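Local coordinates for protein Tube (Drosophila melanogaster, PDB 1D2Z) that recruits the kinase Pelle to the plasma membrane through its death domain, relaying the Toll signal that sets embryonic dorsoventral polarity, at residues D18-L26 with L119-F130; M43-L54 with N102-L113. All blocks are in the same frame, centred on the assembly; numbering follows the deposited sequence.

Interaction 1: D18-L26 with L119-F130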
# COMPACT_ATOMS: atom_id res chain seq x y z
N ASP B 18 6.80 -13.85 9.31
CA ASP B 18 6.33 -13.47 7.98
C ASP B 18 5.15 -12.52 8.09
O ASP B 18 5.07 -11.52 7.38
CB ASP B 18 5.96 -14.71 7.15
CG ASP B 18 7.18 -15.40 6.56
OD1 ASP B 18 8.17 -14.70 6.23
OD2 ASP B 18 7.14 -16.63 6.40
N ILE B 19 4.24 -12.83 9.02
CA ILE B 19 3.08 -11.98 9.26
C ILE B 19 3.57 -10.62 9.75
O ILE B 19 3.03 -9.59 9.39
CB ILE B 19 2.13 -12.58 10.31
CG1 ILE B 19 1.42 -13.82 9.76
CG2 ILE B 19 1.09 -11.55 10.75
CD1 ILE B 19 0.53 -13.55 8.55
N TYR B 20 4.65 -10.64 10.55
CA TYR B 20 5.20 -9.41 11.09
C TYR B 20 5.73 -8.48 9.99
O TYR B 20 5.58 -7.26 10.09
CB TYR B 20 6.31 -9.70 12.10
CG TYR B 20 6.86 -8.45 12.76
CD1 TYR B 20 6.05 -7.67 13.58
CD2 TYR B 20 8.17 -8.03 12.52
CE1 TYR B 20 6.53 -6.50 14.16
CE2 TYR B 20 8.66 -6.86 13.10
CZ TYR B 20 7.84 -6.10 13.91
OH TYR B 20 8.30 -4.94 14.48
N ARG B 21 6.38 -9.05 8.98
CA ARG B 21 6.90 -8.24 7.88
C ARG B 21 5.73 -7.60 7.15
O ARG B 21 5.78 -6.42 6.79
CB ARG B 21 7.77 -9.08 6.95
CG ARG B 21 9.07 -9.53 7.61
CD ARG B 21 10.07 -10.08 6.61
NE ARG B 21 9.62 -11.34 6.02
CZ ARG B 21 10.04 -11.81 4.85
NH1 ARG B 21 10.93 -11.14 4.13
NH2 ARG B 21 9.58 -12.97 4.41
N LEU B 22 4.65 -8.36 6.98
CA LEU B 22 3.43 -7.86 6.34
C LEU B 22 2.84 -6.74 7.20
O LEU B 22 2.41 -5.71 6.68
CB LEU B 22 2.41 -8.99 6.18
CG LEU B 22 0.98 -8.58 5.76
CD1 LEU B 22 0.98 -7.97 4.36
CD2 LEU B 22 0.09 -9.80 5.81
N ALA B 23 2.81 -6.97 8.51
CA ALA B 23 2.26 -6.00 9.46
C ALA B 23 2.93 -4.63 9.37
O ALA B 23 2.24 -3.61 9.33
CB ALA B 23 2.36 -6.54 10.89
N LYS B 24 4.26 -4.61 9.31
CA LYS B 24 4.99 -3.34 9.22
C LYS B 24 4.62 -2.57 7.96
O LYS B 24 4.59 -1.33 7.95
CB LYS B 24 6.50 -3.57 9.29
CG LYS B 24 6.97 -4.09 10.65
CD LYS B 24 6.31 -3.32 11.81
CE LYS B 24 6.70 -1.84 11.84
NZ LYS B 24 5.79 -1.07 12.75
N ILE B 25 4.30 -3.30 6.89
CA ILE B 25 3.90 -2.67 5.64
C ILE B 25 2.52 -2.03 5.84
O ILE B 25 2.32 -0.86 5.51
CB ILE B 25 3.85 -3.72 4.51
CG1 ILE B 25 5.25 -4.30 4.29
CG2 ILE B 25 3.30 -3.10 3.22
CD1 ILE B 25 5.33 -5.36 3.23
N LEU B 26 1.61 -2.78 6.45
CA LEU B 26 0.26 -2.28 6.71
C LEU B 26 0.20 -1.19 7.77
O LEU B 26 -0.78 -0.45 7.85
CB LEU B 26 -0.67 -3.44 7.10
CG LEU B 26 -1.04 -4.43 5.99
CD1 LEU B 26 -1.74 -5.65 6.58
CD2 LEU B 26 -1.93 -3.73 4.96
N LEU B 119 -4.06 -1.73 -1.56
CA LEU B 119 -2.90 -1.80 -0.66
C LEU B 119 -1.87 -2.63 -1.43
O LEU B 119 -1.55 -3.76 -1.06
CB LEU B 119 -3.31 -2.48 0.65
CG LEU B 119 -4.52 -1.83 1.36
CD1 LEU B 119 -4.86 -2.58 2.65
CD2 LEU B 119 -4.25 -0.36 1.66
N PHE B 120 -1.36 -2.04 -2.51
CA PHE B 120 -0.41 -2.71 -3.39
C PHE B 120 0.94 -3.09 -2.83
O PHE B 120 1.52 -4.09 -3.24
CB PHE B 120 -0.30 -1.97 -4.72
CG PHE B 120 -1.53 -2.11 -5.58
CD1 PHE B 120 -1.86 -3.33 -6.15
CD2 PHE B 120 -2.39 -1.03 -5.75
CE1 PHE B 120 -3.04 -3.48 -6.89
CE2 PHE B 120 -3.57 -1.17 -6.49
CZ PHE B 120 -3.89 -2.39 -7.06
N SER B 121 1.45 -2.32 -1.87
CA SER B 121 2.74 -2.65 -1.26
C SER B 121 2.59 -3.96 -0.50
O SER B 121 3.46 -4.84 -0.57
CB SER B 121 3.17 -1.55 -0.29
OG SER B 121 4.24 -0.82 -0.83
N ALA B 122 1.48 -4.10 0.22
CA ALA B 122 1.20 -5.31 0.98
C ALA B 122 0.86 -6.45 0.02
O ALA B 122 1.34 -7.57 0.19
CB ALA B 122 0.05 -5.07 1.96
N ALA B 123 0.03 -6.15 -0.98
CA ALA B 123 -0.38 -7.15 -1.96
C ALA B 123 0.81 -7.72 -2.74
O ALA B 123 0.88 -8.93 -2.95
CB ALA B 123 -1.41 -6.56 -2.92
N ASP B 124 1.73 -6.85 -3.17
CA ASP B 124 2.92 -7.28 -3.92
C ASP B 124 3.79 -8.18 -3.04
O ASP B 124 4.38 -9.16 -3.52
CB ASP B 124 3.75 -6.07 -4.39
CG ASP B 124 3.04 -5.24 -5.45
OD1 ASP B 124 1.99 -5.67 -5.96
OD2 ASP B 124 3.54 -4.14 -5.76
N PHE B 125 3.88 -7.83 -1.77
CA PHE B 125 4.66 -8.59 -0.80
C PHE B 125 4.06 -9.99 -0.62
O PHE B 125 4.78 -10.98 -0.63
CB PHE B 125 4.70 -7.87 0.55
CG PHE B 125 5.37 -8.67 1.64
CD1 PHE B 125 6.75 -8.81 1.67
CD2 PHE B 125 4.60 -9.30 2.62
CE1 PHE B 125 7.37 -9.57 2.67
CE2 PHE B 125 5.21 -10.05 3.62
CZ PHE B 125 6.60 -10.19 3.64
N VAL B 126 2.75 -10.05 -0.45
CA VAL B 126 2.07 -11.33 -0.28
C VAL B 126 2.19 -12.20 -1.54
O VAL B 126 2.40 -13.41 -1.45
CB VAL B 126 0.58 -11.14 0.11
CG1 VAL B 126 -0.18 -12.47 0.02
CG2 VAL B 126 0.48 -10.57 1.53
N ALA B 127 2.07 -11.57 -2.71
CA ALA B 127 2.16 -12.31 -3.97
C ALA B 127 3.55 -12.90 -4.19
O ALA B 127 3.69 -14.09 -4.45
CB ALA B 127 1.78 -11.41 -5.14
N LEU B 128 4.57 -12.06 -4.05
CA LEU B 128 5.94 -12.50 -4.25
C LEU B 128 6.49 -13.39 -3.14
O LEU B 128 6.77 -14.57 -3.36
CB LEU B 128 6.85 -11.28 -4.43
CG LEU B 128 6.60 -10.43 -5.68
CD1 LEU B 128 7.37 -9.12 -5.60
CD2 LEU B 128 7.00 -11.22 -6.92
N ASP B 129 6.61 -12.82 -1.95
CA ASP B 129 7.16 -13.53 -0.80
C ASP B 129 6.39 -14.76 -0.31
O ASP B 129 6.99 -15.79 -0.03
CB ASP B 129 7.37 -12.55 0.36
CG ASP B 129 8.29 -13.10 1.44
OD1 ASP B 129 7.78 -13.78 2.36
OD2 ASP B 129 9.50 -12.84 1.38
N PHE B 130 5.07 -14.65 -0.19
CA PHE B 130 4.25 -15.76 0.29
C PHE B 130 3.87 -16.80 -0.77
O PHE B 130 3.95 -18.01 -0.52
CB PHE B 130 2.95 -15.25 0.92
CG PHE B 130 3.13 -14.55 2.24
CD1 PHE B 130 4.37 -14.10 2.66
CD2 PHE B 130 2.02 -14.32 3.06
CE1 PHE B 130 4.51 -13.42 3.87
CE2 PHE B 130 2.15 -13.64 4.27
CZ PHE B 130 3.40 -13.19 4.68
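In the helical bundle of the Tube death domain, helix 16-27 meets helix 120-130 through I25, L22 and R21 on one side and A122, F125 and D129 on the other. The segment axes come within 9.2 Å at 162°, nearly antiparallel. At the D18 end, R21 NH2 forms salt bridges to D129 OD1 (2.8 Å) and, within its own helix, to D18 OD1 (2.9 Å). The D18 bond lies close to the guanidinium plane, whereas the D129 carboxylate is turned 75° from it. F125 CZ sits over the centre of one guanidinium face, with the ring plane almost perpendicular. CG of F125 is anti to the backbone N (chi1 174°), which carries the ring across to R21 and lets I25 CD1 pack off-centre on it in a CH-pi contact, 4.2 Å from the centroid. An alanine at R21 would remove this guanidinium and would probably leave D18 and D129, whose OD1 atoms are 4.0 Å apart, with less to offset their like charges, although K4 also pairs with D129 and D18 OD2 is hydrogen-bonded to Y5 OH. Deeper in, L22 CD1 touches A122 CB and V126 CG2, both at 3.9 Å, while L26 CD2 packs on A122 CB at 3.8 Å. This close apposition of N- and C-terminal helices, apolar inside and ion-paired at one end, belongs to the six-helix death-domain fold.

Interaction 2: M43-L54 with N102-L113; sequences MDVQACSGAGCL and NERPTVGVLLQL
The short, weakly bonded helix 45-49 crosses helix 107-113 at 60° with axes 8.3 Å apart, and the backbones come closest at S49 and G108, whose CA atoms are 4.3 Å apart. A CB on G108 would clash with S49 O, consistent with glycine at this close approach. Q112, its chain extended beyond CG, inserts its amide into the turn after the helix. NE2 donates to C48 O at 2.8 Å, in the carbonyl plane, and to G108 O in its own helix; OE1 accepts from L54 N at 3.0 Å and from a water that also reaches L54 O. At the N-terminus of helix 107-113, the N-cap residue T106 donates through OG1 to S49 OG (2.6 Å) and weakly accepts from V109 N, while S49 OG in turn donates to V45 O. The T106 hydroxyl lies between its backbone N and carbonyl carbon (chi1 55°), leaving CG2 to slide tightly past V45 CG1 at 3.4 Å. V109 fills the middle: CG1 meets M43 CE tip to tip at 3.8 Å and L54 CD1 crosswise, and CG2 packs on C48 CB. The chemistry implies that side-chain amide and hydroxyl groups satisfy backbone atoms where the short helix and its turn lack regular helical partners.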
# COMPACT_ATOMS: atom_id res chain seq x y z
N MET B 43 -17.71 -15.24 4.81
CA MET B 43 -17.15 -15.75 3.56
C MET B 43 -16.85 -17.24 3.67
O MET B 43 -16.50 -17.74 4.74
CB MET B 43 -15.82 -15.06 3.23
CG MET B 43 -15.90 -13.64 2.74
SD MET B 43 -14.24 -13.09 2.29
CE MET B 43 -13.57 -12.68 3.91
N ASP B 44 -16.99 -17.94 2.54
CA ASP B 44 -16.65 -19.35 2.47
C ASP B 44 -15.19 -19.23 2.05
O ASP B 44 -14.85 -19.29 0.87
CB ASP B 44 -17.49 -20.04 1.38
CG ASP B 44 -17.23 -21.55 1.28
OD1 ASP B 44 -16.24 -22.04 1.87
OD2 ASP B 44 -18.02 -22.23 0.60
N VAL B 45 -14.35 -18.96 3.04
CA VAL B 45 -12.91 -18.75 2.87
C VAL B 45 -12.19 -19.65 1.88
O VAL B 45 -11.47 -19.15 1.01
CB VAL B 45 -12.19 -18.81 4.23
CG1 VAL B 45 -10.69 -18.75 4.04
CG2 VAL B 45 -12.64 -17.66 5.10
N GLN B 46 -12.36 -20.96 2.01
CA GLN B 46 -11.71 -21.90 1.11
C GLN B 46 -12.15 -21.70 -0.34
O GLN B 46 -11.33 -21.69 -1.25
CB GLN B 46 -11.94 -23.34 1.57
CG GLN B 46 -11.19 -23.71 2.86
CD GLN B 46 -9.67 -23.62 2.72
OE1 GLN B 46 -9.11 -24.03 1.70
NE2 GLN B 46 -9.01 -23.09 3.73
N ALA B 47 -13.45 -21.48 -0.53
CA ALA B 47 -14.01 -21.26 -1.86
C ALA B 47 -13.58 -19.90 -2.44
O ALA B 47 -13.48 -19.75 -3.65
CB ALA B 47 -15.52 -21.35 -1.81
N CYS B 48 -13.30 -18.94 -1.55
CA CYS B 48 -12.88 -17.60 -1.96
C CYS B 48 -11.37 -17.42 -2.10
O CYS B 48 -10.92 -16.39 -2.59
CB CYS B 48 -13.40 -16.56 -0.96
SG CYS B 48 -15.18 -16.26 -0.98
N SER B 49 -10.60 -18.42 -1.68
CA SER B 49 -9.14 -18.36 -1.72
C SER B 49 -8.47 -18.37 -3.09
O SER B 49 -7.44 -17.71 -3.29
CB SER B 49 -8.53 -19.48 -0.87
OG SER B 49 -8.88 -19.34 0.50
N GLY B 50 -9.02 -19.15 -4.03
CA GLY B 50 -8.45 -19.22 -5.36
C GLY B 50 -8.40 -17.87 -6.06
O GLY B 50 -9.11 -16.94 -5.67
N ALA B 51 -7.55 -17.75 -7.08
CA ALA B 51 -7.41 -16.50 -7.82
C ALA B 51 -8.73 -16.14 -8.51
O ALA B 51 -9.32 -16.97 -9.22
CB ALA B 51 -6.28 -16.62 -8.85
N GLY B 52 -9.22 -14.93 -8.24
CA GLY B 52 -10.46 -14.47 -8.82
C GLY B 52 -11.69 -15.17 -8.26
O GLY B 52 -12.77 -15.10 -8.85
N CYS B 53 -11.52 -15.84 -7.12
CA CYS B 53 -12.62 -16.55 -6.48
C CYS B 53 -13.36 -15.70 -5.45
O CYS B 53 -14.43 -16.09 -4.98
CB CYS B 53 -12.14 -17.85 -5.84
SG CYS B 53 -11.68 -19.12 -7.03
N LEU B 54 -12.77 -14.57 -5.06
CA LEU B 54 -13.42 -13.70 -4.09
C LEU B 54 -14.11 -12.54 -4.80
O LEU B 54 -13.47 -11.54 -5.13
CB LEU B 54 -12.41 -13.18 -3.05
CG LEU B 54 -12.93 -12.65 -1.70
CD1 LEU B 54 -11.76 -12.37 -0.78
CD2 LEU B 54 -13.77 -11.39 -1.86
N ASN B 102 -14.81 -23.09 8.36
CA ASN B 102 -14.14 -22.59 7.16
C ASN B 102 -14.31 -21.07 7.11
O ASN B 102 -14.68 -20.50 6.08
CB ASN B 102 -14.74 -23.24 5.91
CG ASN B 102 -14.55 -24.74 5.88
OD1 ASN B 102 -13.45 -25.24 5.62
ND2 ASN B 102 -15.62 -25.48 6.15
N GLU B 103 -14.04 -20.43 8.24
CA GLU B 103 -14.16 -18.98 8.36
C GLU B 103 -12.80 -18.34 8.62
O GLU B 103 -12.64 -17.13 8.44
CB GLU B 103 -15.16 -18.63 9.46
CG GLU B 103 -15.50 -17.15 9.59
CD GLU B 103 -16.32 -16.60 8.44
OE1 GLU B 103 -17.00 -17.38 7.75
OE2 GLU B 103 -16.28 -15.37 8.24
N ARG B 104 -11.83 -19.15 9.02
CA ARG B 104 -10.47 -18.67 9.29
C ARG B 104 -9.86 -18.13 8.00
O ARG B 104 -9.70 -18.86 7.03
CB ARG B 104 -9.59 -19.82 9.80
CG ARG B 104 -10.05 -20.47 11.09
CD ARG B 104 -9.68 -19.63 12.30
NE ARG B 104 -9.80 -20.39 13.54
CZ ARG B 104 -10.96 -20.70 14.12
NH1 ARG B 104 -12.10 -20.30 13.58
NH2 ARG B 104 -10.96 -21.41 15.24
N PRO B 105 -9.48 -16.84 7.99
CA PRO B 105 -8.89 -16.22 6.80
C PRO B 105 -7.62 -16.90 6.29
O PRO B 105 -6.81 -17.41 7.06
CB PRO B 105 -8.63 -14.79 7.26
CG PRO B 105 -8.41 -14.94 8.74
CD PRO B 105 -9.50 -15.89 9.12
N THR B 106 -7.46 -16.86 4.97
CA THR B 106 -6.31 -17.46 4.29
C THR B 106 -5.51 -16.42 3.52
O THR B 106 -5.95 -15.29 3.33
CB THR B 106 -6.77 -18.54 3.30
OG1 THR B 106 -7.73 -17.96 2.39
CG2 THR B 106 -7.41 -19.73 4.03
N VAL B 107 -4.33 -16.84 3.04
CA VAL B 107 -3.44 -15.99 2.26
C VAL B 107 -4.11 -15.51 0.96
O VAL B 107 -3.88 -14.38 0.52
CB VAL B 107 -2.13 -16.73 1.90
CG1 VAL B 107 -1.28 -15.90 0.94
CG2 VAL B 107 -1.32 -17.03 3.17
N GLY B 108 -4.91 -16.39 0.36
CA GLY B 108 -5.60 -16.06 -0.89
C GLY B 108 -6.68 -15.01 -0.67
O GLY B 108 -6.85 -14.12 -1.50
N VAL B 109 -7.41 -15.13 0.43
CA VAL B 109 -8.45 -14.17 0.78
C VAL B 109 -7.79 -12.83 1.13
O VAL B 109 -8.27 -11.78 0.72
CB VAL B 109 -9.32 -14.68 1.95
CG1 VAL B 109 -10.11 -13.53 2.57
CG2 VAL B 109 -10.28 -15.74 1.45
N LEU B 110 -6.67 -12.89 1.85
CA LEU B 110 -5.95 -11.67 2.22
C LEU B 110 -5.47 -10.93 0.98
O LEU B 110 -5.70 -9.73 0.84
CB LEU B 110 -4.75 -12.00 3.11
CG LEU B 110 -3.70 -10.89 3.29
CD1 LEU B 110 -4.27 -9.76 4.13
CD2 LEU B 110 -2.44 -11.46 3.93
N LEU B 111 -4.84 -11.65 0.06
CA LEU B 111 -4.33 -11.06 -1.17
C LEU B 111 -5.41 -10.32 -1.96
O LEU B 111 -5.22 -9.17 -2.34
CB LEU B 111 -3.67 -12.12 -2.06
CG LEU B 111 -3.21 -11.63 -3.44
CD1 LEU B 111 -2.18 -10.52 -3.27
CD2 LEU B 111 -2.64 -12.77 -4.28
N GLN B 112 -6.54 -10.98 -2.17
CA GLN B 112 -7.64 -10.37 -2.92
C GLN B 112 -8.24 -9.16 -2.20
O GLN B 112 -8.62 -8.18 -2.85
CB GLN B 112 -8.70 -11.41 -3.25
CG GLN B 112 -8.21 -12.39 -4.30
CD GLN B 112 -9.16 -13.54 -4.52
OE1 GLN B 112 -10.00 -13.51 -5.42
NE2 GLN B 112 -9.03 -14.58 -3.70
N LEU B 113 -8.31 -9.20 -0.87
CA LEU B 113 -8.83 -8.06 -0.11
C LEU B 113 -7.82 -6.91 -0.17
O LEU B 113 -8.22 -5.75 -0.26
CB LEU B 113 -9.15 -8.44 1.34
CG LEU B 113 -10.36 -9.37 1.54
CD1 LEU B 113 -10.55 -9.67 3.01
CD2 LEU B 113 -11.62 -8.73 0.96
O HOH W 1 -15.51 -13.68 6.34
O HOH W 2 -9.91 -21.45 5.98
O HOH W 3 -10.72 -11.41 -6.93

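In the fold
Interaction 1 is the more buried contact, with no exposed residue among those touching, whereas interaction 2 is only partly buried and includes exposed turn residues. The former joins two regular helices by apolar side chains plus an ion-pair network, without a hydrogen bond across; the latter adds hydrogen bonds and bridging waters to an apolar centre around V109. Their centres lie 16 Å apart, and helices 107-116 and 120-130 are consecutive. The two contacts meet where L22 and V126 pack on L110, V126 on V107, and A123 on L111. Pelle reaches the 119-130 side through S121 and D124, while interaction 2 touches no partner chain.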